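Gamma-hexachlorocyclohexane dehydrochlorinase (Novosphingobium barchaimii LL02, PDB 5KVB) probably catalyses two successive dehydrochlorinations that turn the pollutant lindane, via pentachlorocyclohexene, into a tetrachlorocyclohexadiene. Local coordinates at residues Trp75-Tyr81 / Leu102-Val108; Gly110-Ile114 / Gly148-Val152. All blocks are in the same frame, centred on the assembly; numbering follows the deposited sequence. Where two conformers were deposited one is given.

Interaction 1: residues Trp75-Tyr81 / Leu102-Val108; sequences WHDFIHY and LCLGNLV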
loop_
_atom_site.group_PDB
_atom_site.type_symbol
_atom_site.label_atom_id
_atom_site.label_comp_id
_atom_site.label_asym_id
_atom_site.label_seq_id
_atom_site.Cartn_x
_atom_site.Cartn_y
_atom_site.Cartn_z
ATOM N N TRP A 75 -10.694 -18.481 -10.794
ATOM C CA TRP A 75 -9.464 -18.452 -9.999
ATOM C C TRP A 75 -9.475 -19.447 -8.830
ATOM O O TRP A 75 -10.483 -19.595 -8.123
ATOM C CB TRP A 75 -9.220 -17.034 -9.437
ATOM C CG TRP A 75 -9.108 -15.930 -10.454
ATOM C CD1 TRP A 75 -10.134 -15.229 -11.019
ATOM C CD2 TRP A 75 -7.899 -15.379 -11.000
ATOM N NE1 TRP A 75 -9.642 -14.282 -11.883
ATOM C CE2 TRP A 75 -8.273 -14.356 -11.895
ATOM C CE3 TRP A 75 -6.538 -15.654 -10.820
ATOM C CZ2 TRP A 75 -7.338 -13.607 -12.611
ATOM C CZ3 TRP A 75 -5.607 -14.908 -11.534
ATOM C CH2 TRP A 75 -6.014 -13.897 -12.421
ATOM N N HIS A 76 -8.351 -20.126 -8.618
ATOM C CA HIS A 76 -8.171 -20.911 -7.400
ATOM C C HIS A 76 -8.120 -19.973 -6.198
ATOM O O HIS A 76 -8.723 -20.246 -5.156
ATOM C CB HIS A 76 -6.889 -21.756 -7.455
ATOM C CG HIS A 76 -6.925 -22.864 -8.465
ATOM N ND1 HIS A 76 -7.842 -23.892 -8.415
ATOM C CD2 HIS A 76 -6.133 -23.118 -9.533
ATOM C CE1 HIS A 76 -7.625 -24.722 -9.421
ATOM N NE2 HIS A 76 -6.593 -24.276 -10.114
ATOM N N ASP A 77 -7.389 -18.872 -6.360
ATOM C CA ASP A 77 -7.268 -17.857 -5.322
ATOM C C ASP A 77 -6.506 -16.669 -5.894
ATOM O O ASP A 77 -5.842 -16.795 -6.921
ATOM C CB ASP A 77 -6.535 -18.407 -4.099
ATOM C CG ASP A 77 -5.068 -18.623 -4.363
ATOM O OD1 ASP A 77 -4.706 -19.685 -4.910
ATOM O OD2 ASP A 77 -4.274 -17.710 -4.050
ATOM N N PHE A 78 -6.624 -15.517 -5.233
ATOM C CA PHE A 78 -5.840 -14.340 -5.584
ATOM C C PHE A 78 -5.753 -13.377 -4.409
ATOM O O PHE A 78 -6.448 -13.547 -3.409
ATOM C CB PHE A 78 -6.422 -13.631 -6.814
ATOM C CG PHE A 78 -7.919 -13.424 -6.768
ATOM C CD1 PHE A 78 -8.504 -12.594 -5.825
ATOM C CD2 PHE A 78 -8.739 -14.050 -7.690
ATOM C CE1 PHE A 78 -9.873 -12.400 -5.801
ATOM C CE2 PHE A 78 -10.105 -13.862 -7.670
ATOM C CZ PHE A 78 -10.674 -13.039 -6.722
ATOM N N ILE A 79 -4.897 -12.374 -4.552
ATOM C CA ILE A 79 -4.732 -11.342 -3.534
ATOM C C ILE A 79 -4.593 -10.003 -4.250
ATOM O O ILE A 79 -3.891 -9.893 -5.253
ATOM C CB ILE A 79 -3.501 -11.641 -2.620
ATOM C CG1 ILE A 79 -3.303 -10.559 -1.558
ATOM C CG2 ILE A 79 -2.216 -11.808 -3.430
ATOM C CD1 ILE A 79 -4.468 -10.389 -0.572
ATOM N N HIS A 80 -5.305 -8.990 -3.747
ATOM C CA HIS A 80 -5.253 -7.632 -4.298
ATOM C C HIS A 80 -4.637 -6.682 -3.294
ATOM O O HIS A 80 -5.194 -6.480 -2.213
ATOM C CB HIS A 80 -6.652 -7.106 -4.648
ATOM C CG HIS A 80 -7.301 -7.785 -5.814
ATOM N ND1 HIS A 80 -7.832 -9.056 -5.737
ATOM C CD2 HIS A 80 -7.547 -7.347 -7.073
ATOM C CE1 HIS A 80 -8.353 -9.382 -6.909
ATOM N NE2 HIS A 80 -8.199 -8.359 -7.734
ATOM N N TYR A 81 -3.515 -6.088 -3.668
ATOM C CA TYR A 81 -2.840 -5.087 -2.847
ATOM C C TYR A 81 -3.204 -3.677 -3.327
ATOM O O TYR A 81 -2.807 -3.268 -4.421
ATOM C CB TYR A 81 -1.318 -5.290 -2.895
ATOM C CG TYR A 81 -0.842 -6.651 -2.405
ATOM C CD1 TYR A 81 -0.794 -6.941 -1.047
ATOM C CD2 TYR A 81 -0.427 -7.631 -3.302
ATOM C CE1 TYR A 81 -0.358 -8.184 -0.583
ATOM C CE2 TYR A 81 0.004 -8.871 -2.854
ATOM C CZ TYR A 81 0.044 -9.139 -1.497
ATOM O OH TYR A 81 0.480 -10.363 -1.031
ATOM N N LEU A 102 -2.355 -3.939 -7.224
ATOM C CA LEU A 102 -1.494 -5.026 -7.705
ATOM C C LEU A 102 -2.143 -6.345 -7.309
ATOM O O LEU A 102 -2.396 -6.588 -6.126
ATOM C CB LEU A 102 -0.080 -4.906 -7.120
ATOM C CG LEU A 102 0.882 -6.062 -7.429
ATOM C CD1 LEU A 102 1.158 -6.174 -8.933
ATOM C CD2 LEU A 102 2.181 -5.864 -6.634
ATOM N N CYS A 103 -2.437 -7.196 -8.287
ATOM C CA CYS A 103 -3.087 -8.470 -8.002
ATOM C C CYS A 103 -2.194 -9.631 -8.407
ATOM O O CYS A 103 -1.635 -9.635 -9.510
ATOM C CB CYS A 103 -4.441 -8.565 -8.725
ATOM S SG CYS A 103 -5.275 -10.196 -8.570
ATOM N N LEU A 104 -2.044 -10.589 -7.497
ATOM C CA LEU A 104 -1.335 -11.837 -7.790
ATOM C C LEU A 104 -2.323 -12.976 -7.662
ATOM O O LEU A 104 -3.090 -13.010 -6.702
ATOM C CB LEU A 104 -0.171 -12.057 -6.824
ATOM C CG LEU A 104 0.832 -10.907 -6.714
ATOM C CD1 LEU A 104 1.905 -11.241 -5.676
ATOM C CD2 LEU A 104 1.450 -10.574 -8.077
ATOM N N GLY A 105 -2.316 -13.920 -8.598
ATOM C CA GLY A 105 -3.296 -14.980 -8.504
ATOM C C GLY A 105 -2.989 -16.235 -9.282
ATOM O O GLY A 105 -2.084 -16.274 -10.114
ATOM N N ASN A 106 -3.778 -17.257 -8.979
ATOM C CA ASN A 106 -3.677 -18.572 -9.597
ATOM C C ASN A 106 -4.929 -18.827 -10.433
ATOM O O ASN A 106 -5.999 -19.106 -9.884
ATOM C CB ASN A 106 -3.497 -19.644 -8.521
ATOM C CG ASN A 106 -2.173 -19.518 -7.783
ATOM O OD1 ASN A 106 -1.139 -19.258 -8.391
ATOM N ND2 ASN A 106 -2.207 -19.687 -6.464
ATOM N N LEU A 107 -4.792 -18.700 -11.749
ATOM C CA LEU A 107 -5.886 -18.889 -12.705
ATOM C C LEU A 107 -6.177 -20.373 -12.926
ATOM O O LEU A 107 -5.248 -21.172 -13.044
ATOM C CB LEU A 107 -5.524 -18.223 -14.037
ATOM C CG LEU A 107 -6.597 -17.925 -15.088
ATOM C CD1 LEU A 107 -7.527 -16.812 -14.622
ATOM C CD2 LEU A 107 -5.940 -17.558 -16.411
ATOM N N VAL A 108 -7.452 -20.749 -12.985
ATOM C CA VAL A 108 -7.810 -22.149 -13.245
ATOM C C VAL A 108 -7.399 -22.587 -14.658
ATOM O O VAL A 108 -6.720 -23.609 -14.825
ATOM C CB VAL A 108 -9.324 -22.384 -13.053
ATOM C CG1 VAL A 108 -9.702 -23.798 -13.483
ATOM C CG2 VAL A 108 -9.718 -22.153 -11.607
HETATM O O HOH W 1 -6.222 -25.463 -12.719
#
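Cys103 SG sits over one face of the His80 imidazole, 3.7 Å from the centroid of that ring and 18° off its normal. With CG anti to its carbonyl carbon (chi1 -69°), His80 swings its ring across the cysteine, which brings NE2 within 3.6 Å of Cys103 SG. At the Trp75 end of the pairing Leu107 CD1 stands over one face of the indole, 3.7 Å from the centroid of the Trp75 six-membered ring, a CH-pi contact. The backbones carrying these side chains, strands 75-89 and 94-107, form an antiparallel hairpin within the curved sheet of an NTF2-like (SnoaL) fold; Ile79 and Leu104 bond in both directions, Ile79 N to Leu104 O at 2.9 Å. The face away from His80 and Cys103 carries Asp77 and Asn106 side by side: Asn106 ND2 donates to Asp77 OD1 at 2.9 Å, reaching its syn side with the carboxylate and amide planes 72° apart. Asp77 OD2 is bound by Tyr142 OH of the second subunit, and Asn106 OD1 by Ser113 OG. His80, the probable proton acceptor, is itself positioned by a hydrogen bond between its ND1 and Asp32 OD1, the other likely active-site residue.

Interaction 2: residues Gly110-Ile114 / Gly148-Val152; sequences GNQSI and GIHFV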
loop_
_atom_site.group_PDB
_atom_site.type_symbol
_atom_site.label_atom_id
_atom_site.label_comp_id
_atom_site.label_asym_id
_atom_site.label_seq_id
_atom_site.Cartn_x
_atom_site.Cartn_y
_atom_site.Cartn_z
ATOM N N GLY A 110 -5.420 -23.317 -17.647
ATOM C CA GLY A 110 -3.998 -23.500 -17.879
ATOM C C GLY A 110 -3.115 -23.582 -16.644
ATOM O O GLY A 110 -1.890 -23.672 -16.769
ATOM N N ASN A 111 -3.725 -23.551 -15.456
ATOM C CA ASN A 111 -2.991 -23.548 -14.184
ATOM C C ASN A 111 -1.914 -22.463 -14.117
ATOM O O ASN A 111 -0.832 -22.685 -13.576
ATOM C CB ASN A 111 -2.347 -24.921 -13.924
ATOM C CG ASN A 111 -1.772 -25.048 -12.516
ATOM O OD1 ASN A 111 -2.413 -24.665 -11.537
ATOM N ND2 ASN A 111 -0.547 -25.558 -12.416
ATOM N N GLN A 112 -2.227 -21.283 -14.643
ATOM C CA GLN A 112 -1.259 -20.203 -14.763
ATOM C C GLN A 112 -1.278 -19.261 -13.568
ATOM O O GLN A 112 -2.346 -18.917 -13.066
ATOM C CB GLN A 112 -1.537 -19.380 -16.020
ATOM C CG GLN A 112 -1.583 -20.185 -17.300
ATOM C CD GLN A 112 -2.052 -19.356 -18.476
ATOM O OE1 GLN A 112 -3.225 -19.400 -18.855
ATOM N NE2 GLN A 112 -1.145 -18.593 -19.053
ATOM N N SER A 113 -0.103 -18.827 -13.130
ATOM C CA SER A 113 -0.055 -17.705 -12.197
ATOM C C SER A 113 0.016 -16.412 -13.001
ATOM O O SER A 113 0.667 -16.349 -14.044
ATOM C CB SER A 113 1.128 -17.816 -11.234
ATOM O OG SER A 113 0.888 -18.789 -10.228
ATOM N N ILE A 114 -0.666 -15.383 -12.503
ATOM C CA ILE A 114 -0.865 -14.127 -13.228
ATOM C C ILE A 114 -0.526 -12.930 -12.339
ATOM O O ILE A 114 -0.845 -12.936 -11.146
ATOM C CB ILE A 114 -2.334 -13.965 -13.696
ATOM C CG1 ILE A 114 -2.817 -15.195 -14.475
ATOM C CG2 ILE A 114 -2.520 -12.676 -14.514
ATOM C CD1 ILE A 114 -2.174 -15.357 -15.825
ATOM N N GLY A 148 6.916 -20.129 -15.660
ATOM C CA GLY A 148 7.841 -20.811 -14.771
ATOM C C GLY A 148 7.634 -20.503 -13.302
ATOM O O GLY A 148 8.370 -21.003 -12.452
ATOM N N ILE A 149 6.631 -19.685 -13.002
ATOM C CA ILE A 149 6.340 -19.296 -11.624
ATOM C C ILE A 149 4.922 -19.688 -11.245
ATOM O O ILE A 149 3.973 -19.365 -11.961
ATOM C CB ILE A 149 6.521 -17.774 -11.414
ATOM C CG1 ILE A 149 7.991 -17.391 -11.583
ATOM C CG2 ILE A 149 6.004 -17.345 -10.034
ATOM C CD1 ILE A 149 8.237 -15.904 -11.622
ATOM N N HIS A 150 4.784 -20.389 -10.125
ATOM C CA HIS A 150 3.476 -20.753 -9.606
ATOM C C HIS A 150 3.397 -20.407 -8.126
ATOM O O HIS A 150 4.210 -20.881 -7.321
ATOM C CB HIS A 150 3.192 -22.242 -9.827
ATOM C CG HIS A 150 3.047 -22.612 -11.267
ATOM N ND1 HIS A 150 1.862 -22.471 -11.958
ATOM C CD2 HIS A 150 3.946 -23.103 -12.153
ATOM C CE1 HIS A 150 2.037 -22.864 -13.209
ATOM N NE2 HIS A 150 3.292 -23.251 -13.351
ATOM N N PHE A 151 2.418 -19.579 -7.767
ATOM C CA PHE A 151 2.259 -19.170 -6.376
ATOM C C PHE A 151 1.726 -20.338 -5.560
ATOM O O PHE A 151 0.625 -20.830 -5.807
ATOM C CB PHE A 151 1.326 -17.955 -6.250
ATOM C CG PHE A 151 1.808 -16.739 -6.993
ATOM C CD1 PHE A 151 3.063 -16.198 -6.729
ATOM C CD2 PHE A 151 1.012 -16.138 -7.957
ATOM C CE1 PHE A 151 3.512 -15.084 -7.418
ATOM C CE2 PHE A 151 1.447 -15.022 -8.647
ATOM C CZ PHE A 151 2.700 -14.487 -8.382
ATOM N N VAL A 152 2.521 -20.779 -4.593
ATOM C CA VAL A 152 2.184 -21.932 -3.766
ATOM C C VAL A 152 2.312 -21.617 -2.266
ATOM O O VAL A 152 3.091 -20.748 -1.881
ATOM C CB VAL A 152 3.100 -23.136 -4.110
ATOM C CG1 VAL A 152 2.798 -23.658 -5.503
ATOM C CG2 VAL A 152 4.566 -22.736 -4.001
HETATM O O HOH W 2 2.453 -19.597 -14.249
#
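Ser113 points its side chain at the 148-152 segment, and the hydroxyl takes the backbone N-H of Phe151: Phe151 N to Ser113 OG is 3.0 Å, with an angle of 163° at the hydrogen. A first torsion of -76°, which puts OG beside the serine's own backbone N and anti to its carbonyl carbon, directs the oxygen to that N-H. Ser113 CB, set by the backbone, lies 3.3 Å from Ile149 O, while Ser113 OG lies 3.5 Å from Phe151 CD2, obliquely to the phenyl ring. Farther along this ring, Phe151 CE2 comes to 4.0 Å from Ile114 O, which lies at the ring edge, near its plane. A water ties the two backbones beside the serine, accepting from Ser113 N at 2.9 Å and donating to Ile149 O at 2.8 Å; it also hangs over one face of the His150 imidazole, toward the rim. The hydroxyl has a second partner in Asn106 OD1, so this buried oxygen links two strands to the C-terminal segment. Segment 110-114 enters strand 113-127 here, between strands 94-107 and 130-145 of the sheet, while the segment after strand 130-145 lays Phe151 on Leu104 and against the Tyr142 ring of the second subunit.

Strand 94-107, half of interaction 1, is the sheet neighbour of strand 113-127, where interaction 2 begins. Besides the shared Asn106-Ser113 bond, Leu107 N probably bonds Gln112 O at 2.8 Å. Interaction 1 is the larger, burying 763 Å² against 243 Å², and pairs adjacent strands by regular backbone bonds; interaction 2 fastens an irregular C-terminal segment to the start of a strand with one direct hydrogen bond and a water. Interaction 1, which holds the probable catalytic His80, is partly buried, with six of fourteen touching residues buried; interaction 2, though farther from the chain centre, buries four of six, leaving Asn111 and His150 exposed. Both touch the second subunit.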